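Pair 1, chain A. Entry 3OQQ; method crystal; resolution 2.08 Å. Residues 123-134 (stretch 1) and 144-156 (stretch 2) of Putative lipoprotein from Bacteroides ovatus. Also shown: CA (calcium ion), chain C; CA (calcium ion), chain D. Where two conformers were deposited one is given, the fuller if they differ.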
# COMPACT_ATOMS: atom_id res chain seq x y z
N TYR A 123 13.08 2.43 -2.62
CA TYR A 123 11.97 3.34 -2.43
C TYR A 123 10.98 2.67 -1.49
O TYR A 123 10.88 1.44 -1.49
CB TYR A 123 11.31 3.68 -3.76
CG TYR A 123 12.15 4.57 -4.64
CD1 TYR A 123 12.17 5.95 -4.45
CD2 TYR A 123 12.91 4.04 -5.67
CE1 TYR A 123 12.95 6.78 -5.26
CE2 TYR A 123 13.69 4.86 -6.49
CZ TYR A 123 13.71 6.23 -6.28
OH TYR A 123 14.48 7.03 -7.08
N HIS A 124 10.25 3.44 -0.69
CA HIS A 124 9.31 2.84 0.25
C HIS A 124 8.01 3.62 0.30
O HIS A 124 8.04 4.86 0.45
CB HIS A 124 9.94 2.77 1.68
CG HIS A 124 9.04 2.19 2.74
ND1 HIS A 124 8.76 2.88 3.90
CD2 HIS A 124 8.40 1.00 2.78
CE1 HIS A 124 7.97 2.09 4.61
NE2 HIS A 124 7.73 0.94 3.97
N ASN A 125 6.87 2.90 0.18
CA ASN A 125 5.54 3.50 0.32
C ASN A 125 4.63 2.55 1.12
O ASN A 125 4.57 1.35 0.84
CB ASN A 125 4.92 3.86 -1.05
CG ASN A 125 3.56 4.50 -0.95
OD1 ASN A 125 2.55 3.95 -1.41
ND2 ASN A 125 3.48 5.67 -0.33
N THR A 126 3.96 3.09 2.13
CA THR A 126 3.07 2.31 3.01
C THR A 126 1.81 3.14 3.30
O THR A 126 1.83 4.37 3.20
CB THR A 126 3.81 1.83 4.29
OG1 THR A 126 2.95 1.00 5.06
CG2 THR A 126 4.36 2.98 5.15
N GLY A 127 0.72 2.46 3.62
CA GLY A 127 -0.55 3.09 3.96
C GLY A 127 -1.56 2.07 4.43
O GLY A 127 -1.25 0.88 4.57
N VAL A 128 -2.77 2.53 4.68
CA VAL A 128 -3.87 1.66 5.07
C VAL A 128 -4.99 1.89 4.08
O VAL A 128 -5.29 3.04 3.75
CB VAL A 128 -4.34 1.78 6.56
CG1 VAL A 128 -4.99 3.14 6.87
CG2 VAL A 128 -5.28 0.61 6.93
N VAL A 129 -5.56 0.80 3.59
CA VAL A 129 -6.64 0.88 2.63
C VAL A 129 -7.92 0.55 3.36
O VAL A 129 -7.99 -0.44 4.09
CB VAL A 129 -6.42 -0.03 1.40
CG1 VAL A 129 -7.61 0.02 0.46
CG2 VAL A 129 -5.15 0.36 0.66
N MSE A 130 -8.93 1.40 3.16
CA MSE A 130 -10.23 1.22 3.80
C MSE A 130 -11.30 1.22 2.77
O MSE A 130 -11.47 2.20 2.07
CB MSE A 130 -10.48 2.32 4.84
CG MSE A 130 -9.51 2.24 5.99
SE MSE A 130 -10.07 3.39 7.43
CE MSE A 130 -8.46 3.26 8.47
N PHE A 131 -12.06 0.11 2.70
CA PHE A 131 -13.11 -0.04 1.70
C PHE A 131 -14.48 -0.20 2.29
O PHE A 131 -14.63 -0.76 3.37
CB PHE A 131 -12.84 -1.30 0.86
CG PHE A 131 -12.09 -1.03 -0.40
CD1 PHE A 131 -12.72 -0.47 -1.51
CD2 PHE A 131 -10.74 -1.37 -0.50
CE1 PHE A 131 -12.02 -0.24 -2.69
CE2 PHE A 131 -10.03 -1.10 -1.68
CZ PHE A 131 -10.68 -0.55 -2.76
N GLU A 132 -15.48 0.26 1.51
CA GLU A 132 -16.92 0.05 1.67
C GLU A 132 -17.26 -1.10 0.72
O GLU A 132 -16.70 -1.16 -0.37
CB GLU A 132 -17.71 1.34 1.36
CG GLU A 132 -18.05 2.15 2.61
CD GLU A 132 -18.83 1.36 3.65
OE1 GLU A 132 -19.97 0.96 3.32
OE2 GLU A 132 -18.31 1.13 4.77
N ASP A 133 -18.14 -2.01 1.12
CA ASP A 133 -18.45 -3.20 0.33
C ASP A 133 -19.76 -3.13 -0.45
O ASP A 133 -20.15 -4.13 -1.05
CB ASP A 133 -18.49 -4.43 1.25
CG ASP A 133 -19.47 -4.37 2.42
OD1 ASP A 133 -20.45 -3.57 2.34
OD2 ASP A 133 -19.24 -5.05 3.43
N GLY A 134 -20.47 -2.02 -0.38
CA GLY A 134 -21.81 -1.90 -0.93
C GLY A 134 -21.98 -1.47 -2.36
O GLY A 134 -23.11 -1.52 -2.85
N ASP A 144 -21.06 8.85 5.78
CA ASP A 144 -21.86 8.36 6.90
C ASP A 144 -21.71 6.82 6.97
O ASP A 144 -22.14 6.18 7.93
CB ASP A 144 -23.34 8.78 6.77
CG ASP A 144 -23.67 10.07 7.51
OD1 ASP A 144 -22.92 10.45 8.43
OD2 ASP A 144 -24.71 10.67 7.21
N GLU A 145 -21.06 6.23 5.94
CA GLU A 145 -20.68 4.80 5.91
C GLU A 145 -19.55 4.63 6.90
O GLU A 145 -18.91 5.64 7.23
CB GLU A 145 -20.24 4.35 4.48
CG GLU A 145 -21.30 4.49 3.39
CD GLU A 145 -22.55 3.62 3.44
OE1 GLU A 145 -22.79 2.97 4.48
OE2 GLU A 145 -23.31 3.64 2.45
N ASP A 146 -19.28 3.40 7.39
CA ASP A 146 -18.25 3.21 8.40
C ASP A 146 -16.81 3.01 7.82
O ASP A 146 -15.83 3.17 8.57
CB ASP A 146 -18.61 2.07 9.40
CG ASP A 146 -18.93 0.67 8.87
OD1 ASP A 146 -18.77 0.43 7.65
OD2 ASP A 146 -19.33 -0.18 9.68
N PHE A 147 -16.69 2.68 6.52
CA PHE A 147 -15.41 2.48 5.82
C PHE A 147 -14.48 1.47 6.53
O PHE A 147 -13.27 1.66 6.53
CB PHE A 147 -14.66 3.80 5.56
CG PHE A 147 -15.16 4.49 4.31
CD1 PHE A 147 -16.29 5.32 4.35
CD2 PHE A 147 -14.55 4.27 3.08
CE1 PHE A 147 -16.78 5.92 3.19
CE2 PHE A 147 -15.04 4.87 1.91
CZ PHE A 147 -16.16 5.68 1.97
N ASN A 148 -15.05 0.40 7.09
CA ASN A 148 -14.19 -0.60 7.74
C ASN A 148 -14.50 -2.00 7.20
O ASN A 148 -14.08 -2.99 7.79
CB ASN A 148 -14.35 -0.55 9.26
CG ASN A 148 -15.74 -0.99 9.67
OD1 ASN A 148 -16.51 -1.43 8.83
ND2 ASN A 148 -16.06 -0.90 10.94
N ASP A 149 -15.29 -2.08 6.11
CA ASP A 149 -15.74 -3.36 5.51
C ASP A 149 -14.58 -4.26 5.16
O ASP A 149 -14.67 -5.47 5.36
CB ASP A 149 -16.67 -3.11 4.33
CG ASP A 149 -17.87 -2.27 4.79
OD1 ASP A 149 -18.04 -2.09 6.03
OD2 ASP A 149 -18.60 -1.77 3.92
N VAL A 150 -13.47 -3.66 4.68
CA VAL A 150 -12.18 -4.31 4.48
C VAL A 150 -11.14 -3.27 4.86
O VAL A 150 -11.13 -2.14 4.34
CB VAL A 150 -11.87 -4.96 3.10
CG1 VAL A 150 -10.54 -5.72 3.15
CG2 VAL A 150 -12.99 -5.90 2.64
N VAL A 151 -10.31 -3.60 5.84
CA VAL A 151 -9.27 -2.66 6.28
C VAL A 151 -7.99 -3.43 6.18
O VAL A 151 -7.85 -4.49 6.79
CB VAL A 151 -9.51 -2.05 7.68
CG1 VAL A 151 -8.42 -1.05 8.06
CG2 VAL A 151 -10.89 -1.41 7.79
N PHE A 152 -7.08 -2.96 5.33
CA PHE A 152 -5.79 -3.63 5.23
C PHE A 152 -4.67 -2.67 5.09
O PHE A 152 -4.80 -1.67 4.40
CB PHE A 152 -5.75 -4.64 4.08
CG PHE A 152 -5.92 -4.13 2.67
CD1 PHE A 152 -7.18 -4.05 2.09
CD2 PHE A 152 -4.81 -3.88 1.87
CE1 PHE A 152 -7.34 -3.68 0.76
CE2 PHE A 152 -4.96 -3.50 0.54
CZ PHE A 152 -6.23 -3.42 -0.01
N GLU A 153 -3.56 -2.99 5.72
CA GLU A 153 -2.32 -2.21 5.61
C GLU A 153 -1.49 -2.74 4.49
O GLU A 153 -1.46 -3.94 4.24
CB GLU A 153 -1.50 -2.27 6.90
CG GLU A 153 -2.32 -2.04 8.16
CD GLU A 153 -1.53 -1.95 9.45
OE1 GLU A 153 -0.38 -2.44 9.48
OE2 GLU A 153 -2.06 -1.36 10.42
N TYR A 154 -0.75 -1.87 3.84
CA TYR A 154 0.13 -2.36 2.80
C TYR A 154 1.48 -1.75 2.97
O TYR A 154 1.61 -0.67 3.54
CB TYR A 154 -0.40 -2.07 1.38
CG TYR A 154 -0.28 -0.62 0.98
CD1 TYR A 154 0.87 -0.14 0.35
CD2 TYR A 154 -1.31 0.29 1.23
CE1 TYR A 154 0.97 1.18 -0.06
CE2 TYR A 154 -1.22 1.61 0.81
CZ TYR A 154 -0.06 2.06 0.20
OH TYR A 154 0.06 3.37 -0.20
N ASP A 155 2.47 -2.40 2.38
CA ASP A 155 3.85 -1.91 2.39
C ASP A 155 4.49 -2.31 1.11
O ASP A 155 4.52 -3.49 0.78
CB ASP A 155 4.63 -2.49 3.58
CG ASP A 155 5.92 -1.74 3.82
OD1 ASP A 155 6.87 -1.91 3.02
OD2 ASP A 155 5.99 -0.98 4.81
N LEU A 156 5.00 -1.33 0.39
CA LEU A 156 5.70 -1.54 -0.88
C LEU A 156 7.12 -1.00 -0.79
O LEU A 156 7.32 0.12 -0.34
CB LEU A 156 4.95 -0.84 -2.04
CG LEU A 156 3.78 -1.61 -2.65
CD1 LEU A 156 2.76 -0.66 -3.27
CD2 LEU A 156 4.28 -2.60 -3.69
CA CA C . -19.86 -0.25 5.48
CA CA D . -18.75 -2.16 8.41
O HOH W 1 4.32 -0.10 7.25
O HOH W 2 -21.56 -1.36 4.23
O HOH W 3 -21.40 1.46 6.22
O HOH W 4 -20.92 -1.84 6.87

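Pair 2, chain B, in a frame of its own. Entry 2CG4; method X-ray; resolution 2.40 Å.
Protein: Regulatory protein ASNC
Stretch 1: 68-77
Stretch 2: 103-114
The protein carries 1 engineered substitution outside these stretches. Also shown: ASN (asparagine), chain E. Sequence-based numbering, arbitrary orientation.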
# COMPACT_ATOMS: atom_id res chain seq x y z
N VAL B 68 18.01 19.93 3.99
CA VAL B 68 17.31 18.66 3.81
C VAL B 68 17.21 17.86 5.10
O VAL B 68 18.08 17.05 5.43
CB VAL B 68 17.95 17.80 2.71
CG1 VAL B 68 17.16 16.53 2.54
CG2 VAL B 68 17.99 18.56 1.41
N GLY B 69 16.13 18.09 5.84
CA GLY B 69 15.72 17.17 6.89
C GLY B 69 14.80 16.12 6.33
O GLY B 69 14.10 16.34 5.33
N CYS B 70 14.78 14.95 6.95
CA CYS B 70 13.87 13.92 6.52
C CYS B 70 13.49 12.97 7.65
O CYS B 70 14.17 12.90 8.67
CB CYS B 70 14.44 13.19 5.32
SG CYS B 70 15.99 12.38 5.64
N PHE B 71 12.38 12.27 7.47
CA PHE B 71 12.08 11.07 8.24
C PHE B 71 12.33 9.88 7.35
O PHE B 71 12.06 9.93 6.15
CB PHE B 71 10.63 11.08 8.70
CG PHE B 71 10.31 12.16 9.71
CD1 PHE B 71 9.83 13.39 9.29
CD2 PHE B 71 10.50 11.93 11.07
CE1 PHE B 71 9.54 14.38 10.23
CE2 PHE B 71 10.20 12.92 12.01
CZ PHE B 71 9.73 14.15 11.58
N ILE B 72 12.87 8.81 7.94
CA ILE B 72 13.09 7.57 7.23
C ILE B 72 12.40 6.46 8.00
O ILE B 72 12.56 6.34 9.21
CB ILE B 72 14.60 7.29 7.08
CG1 ILE B 72 15.31 8.58 6.63
CG2 ILE B 72 14.87 6.16 6.11
CD1 ILE B 72 16.75 8.42 6.35
N GLY B 73 11.59 5.67 7.30
CA GLY B 73 11.05 4.45 7.88
C GLY B 73 11.98 3.31 7.52
O GLY B 73 12.31 3.11 6.36
N ILE B 74 12.44 2.58 8.52
CA ILE B 74 13.35 1.47 8.26
C ILE B 74 12.56 0.16 8.31
O ILE B 74 11.83 -0.08 9.27
CB ILE B 74 14.51 1.45 9.25
CG1 ILE B 74 15.53 2.53 8.89
CG2 ILE B 74 15.18 0.08 9.28
CD1 ILE B 74 15.46 3.73 9.77
N ILE B 75 12.69 -0.65 7.26
CA ILE B 75 12.19 -2.01 7.29
C ILE B 75 13.34 -3.02 7.42
O ILE B 75 14.28 -3.03 6.62
CB ILE B 75 11.32 -2.33 6.05
CG1 ILE B 75 10.09 -1.40 6.00
CG2 ILE B 75 10.87 -3.79 6.07
CD1 ILE B 75 10.23 -0.21 5.03
N LEU B 76 13.24 -3.86 8.44
CA LEU B 76 14.29 -4.81 8.78
C LEU B 76 13.97 -6.16 8.16
O LEU B 76 12.82 -6.43 7.82
CB LEU B 76 14.37 -4.96 10.30
CG LEU B 76 14.77 -3.74 11.12
CD1 LEU B 76 14.74 -4.09 12.58
CD2 LEU B 76 16.13 -3.24 10.70
N LYS B 77 14.99 -7.01 8.03
CA LYS B 77 14.83 -8.28 7.33
C LYS B 77 14.02 -9.20 8.21
O LYS B 77 13.31 -10.08 7.72
CB LYS B 77 16.19 -8.90 7.02
CG LYS B 77 16.89 -8.26 5.83
CD LYS B 77 18.37 -8.55 5.87
CE LYS B 77 19.07 -7.87 4.72
NZ LYS B 77 20.55 -8.04 4.82
N GLY B 103 2.36 0.81 13.00
CA GLY B 103 2.37 0.94 11.54
C GLY B 103 3.36 0.08 10.78
O GLY B 103 3.77 -0.97 11.27
N HIS B 104 3.76 0.52 9.58
CA HIS B 104 4.51 -0.34 8.65
C HIS B 104 5.98 -0.57 9.02
O HIS B 104 6.53 -1.63 8.74
CB HIS B 104 4.45 0.21 7.21
CG HIS B 104 3.08 0.20 6.61
ND1 HIS B 104 2.25 1.30 6.62
CD2 HIS B 104 2.39 -0.79 5.98
CE1 HIS B 104 1.11 0.99 6.03
NE2 HIS B 104 1.17 -0.27 5.64
N TYR B 105 6.61 0.45 9.61
CA TYR B 105 8.06 0.50 9.72
C TYR B 105 8.50 -0.14 11.04
O TYR B 105 7.78 -0.05 12.03
CB TYR B 105 8.54 1.96 9.67
CG TYR B 105 8.14 2.73 8.43
CD1 TYR B 105 7.36 3.88 8.53
CD2 TYR B 105 8.53 2.32 7.17
CE1 TYR B 105 7.00 4.60 7.39
CE2 TYR B 105 8.18 3.02 6.04
CZ TYR B 105 7.41 4.16 6.15
OH TYR B 105 7.05 4.85 5.01
N SER B 106 9.68 -0.76 11.03
CA SER B 106 10.32 -1.23 12.27
C SER B 106 10.88 -0.08 13.13
O SER B 106 10.64 -0.01 14.35
CB SER B 106 11.45 -2.22 11.96
OG SER B 106 11.16 -3.05 10.83
N ILE B 107 11.64 0.80 12.49
CA ILE B 107 12.15 2.02 13.13
C ILE B 107 11.76 3.23 12.28
O ILE B 107 11.74 3.15 11.06
CB ILE B 107 13.68 1.97 13.29
CG1 ILE B 107 14.14 0.54 13.61
CG2 ILE B 107 14.12 2.94 14.39
CD1 ILE B 107 15.62 0.38 13.73
N PHE B 108 11.43 4.33 12.94
CA PHE B 108 11.16 5.58 12.26
C PHE B 108 12.14 6.62 12.82
O PHE B 108 12.18 6.84 14.02
CB PHE B 108 9.70 5.99 12.52
CG PHE B 108 9.20 7.12 11.64
CD1 PHE B 108 9.18 6.98 10.26
CD2 PHE B 108 8.74 8.29 12.21
CE1 PHE B 108 8.72 8.01 9.44
CE2 PHE B 108 8.27 9.34 11.40
CZ PHE B 108 8.26 9.19 10.02
N ILE B 109 12.94 7.22 11.95
CA ILE B 109 14.03 8.08 12.39
C ILE B 109 13.96 9.41 11.66
O ILE B 109 13.42 9.49 10.57
CB ILE B 109 15.44 7.45 12.14
CG1 ILE B 109 15.77 7.44 10.65
CG2 ILE B 109 15.54 6.04 12.74
CD1 ILE B 109 17.10 6.75 10.29
N LYS B 110 14.50 10.44 12.30
CA LYS B 110 14.79 11.70 11.63
C LYS B 110 16.28 11.79 11.33
O LYS B 110 17.10 11.54 12.21
CB LYS B 110 14.39 12.87 12.51
CG LYS B 110 13.83 14.03 11.75
CD LYS B 110 13.83 15.26 12.62
CE LYS B 110 12.96 16.36 12.02
NZ LYS B 110 12.84 17.49 12.99
N VAL B 111 16.63 12.14 10.10
CA VAL B 111 17.98 12.56 9.81
C VAL B 111 18.03 13.97 9.24
O VAL B 111 17.18 14.36 8.45
CB VAL B 111 18.78 11.53 8.96
CG1 VAL B 111 18.04 10.21 8.91
CG2 VAL B 111 19.09 12.06 7.58
N MET B 112 19.02 14.73 9.71
CA MET B 112 19.19 16.13 9.35
C MET B 112 20.44 16.27 8.50
O MET B 112 21.54 15.95 8.94
CB MET B 112 19.35 16.96 10.62
CG MET B 112 18.09 17.05 11.46
SD MET B 112 16.77 17.90 10.57
CE MET B 112 17.43 19.56 10.49
N CYS B 113 20.27 16.75 7.27
CA CYS B 113 21.37 16.82 6.31
C CYS B 113 21.49 18.20 5.66
O CYS B 113 20.53 18.97 5.64
CB CYS B 113 21.23 15.74 5.24
SG CYS B 113 21.82 14.13 5.75
N ARG B 114 22.66 18.50 5.12
CA ARG B 114 22.90 19.79 4.48
C ARG B 114 22.36 19.87 3.05
O ARG B 114 21.81 20.90 2.65
CB ARG B 114 24.38 20.13 4.51
CG ARG B 114 24.82 20.80 5.80
CD ARG B 114 26.33 20.93 5.85
NE ARG B 114 26.83 20.78 7.21
CZ ARG B 114 26.71 21.71 8.15
NH1 ARG B 114 26.11 22.86 7.87
NH2 ARG B 114 27.19 21.50 9.37
N ASN E . 5.57 -1.69 13.17
CA ASN E . 5.42 -2.60 14.34
C ASN E . 3.99 -2.86 14.70
O ASN E . 3.14 -1.96 14.69
CB ASN E . 6.16 -2.04 15.55
CG ASN E . 7.64 -2.04 15.36
OD1 ASN E . 8.25 -3.09 15.10
ND2 ASN E . 8.25 -0.87 15.46
OXT ASN E . 3.66 -4.01 14.98

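Pairs 1 and 2 are each two neighbouring antiparallel strands of a sheet, with N-to-C directions at 162° and 156° and axes approaching to 4.6 Å in both. Fourteen central residues superpose with an RMSD of 0.7 Å, and the register is the same: A:Val129 opposite A:Phe152 matches B:Ile72 opposite B:Ile109, each a hydrogen-bonded pair. The ladder is correspondingly conserved, with A:Val129 N to A:Phe152 O at 2.7 Å and B:Ile72 N to B:Ile109 O at 2.8 Å.

On the face carrying these residues, pair 1 packs with rings and pair 2 with aliphatic branches. A:Phe152, in the p rotamer, turns its ring across the strand so that A:Val129 CB lies over its face, 3.7 Å from A:Phe152 CZ. At the matched site B:Ile109, also p, reaches across in the same sense, its CG1 3.8 Å from B:Ile72 CB. One step along, A:Phe131 meets A:Phe152 ring to ring (A:Phe131 CD2 to A:Phe152 CE1, 4.3 Å), whereas B:Ile74 CD1 touches B:Ile109 CD1 at 3.5 Å.

In the other direction, A:Tyr154 lays its ring over A:Gly127, where an ideal CB would come within 3.0 Å of A:Tyr154 CE2. The absent side chain thus makes room for the ring, whose OH continues to A:Asn125 and donates to OD1 at 2.8 Å. Pair 2 places B:Cys70 and the smaller B:Val111 at these positions, and B:Cys70 SG packs against B:Val111 CG2 at 3.7 Å.

The opposite face reverses the placement of glycine. A:Met130, a selenomethionine, matches B:Gly73. A:Met130 CG packs on A:Val151 CG1 at 4.0 Å, while B:Gly73 CA sits over the face of the B:Tyr105 ring, 3.4 Å from CD2; a CB there would clash with that atom. B:Phe108, the counterpart of A:Val151, reaches B:Phe71 CB through its CZ at 3.3 Å, the two rings nearly parallel but slid apart. In pair 1 the equivalent contact is A:Val128 CG2 to A:Val151 CG1, 3.7 Å.

Beyond the paired strands the chemistry diverges. A:Glu132 and A:Asp149 both chelate one calcium ion, with A:Glu132 OE2 at 2.2 Å and A:Asp149 OD2 at 2.5 Å from CA of chain C, so their close carboxylates are held together by the metal. The matched B:Ile75 and B:Ser106 bind no metal; instead B:Leu76 N donates to B:Ser106 OG at 3.3 Å, as A:Asp133 N donates to A:Asp149 OD2 at 2.8 Å.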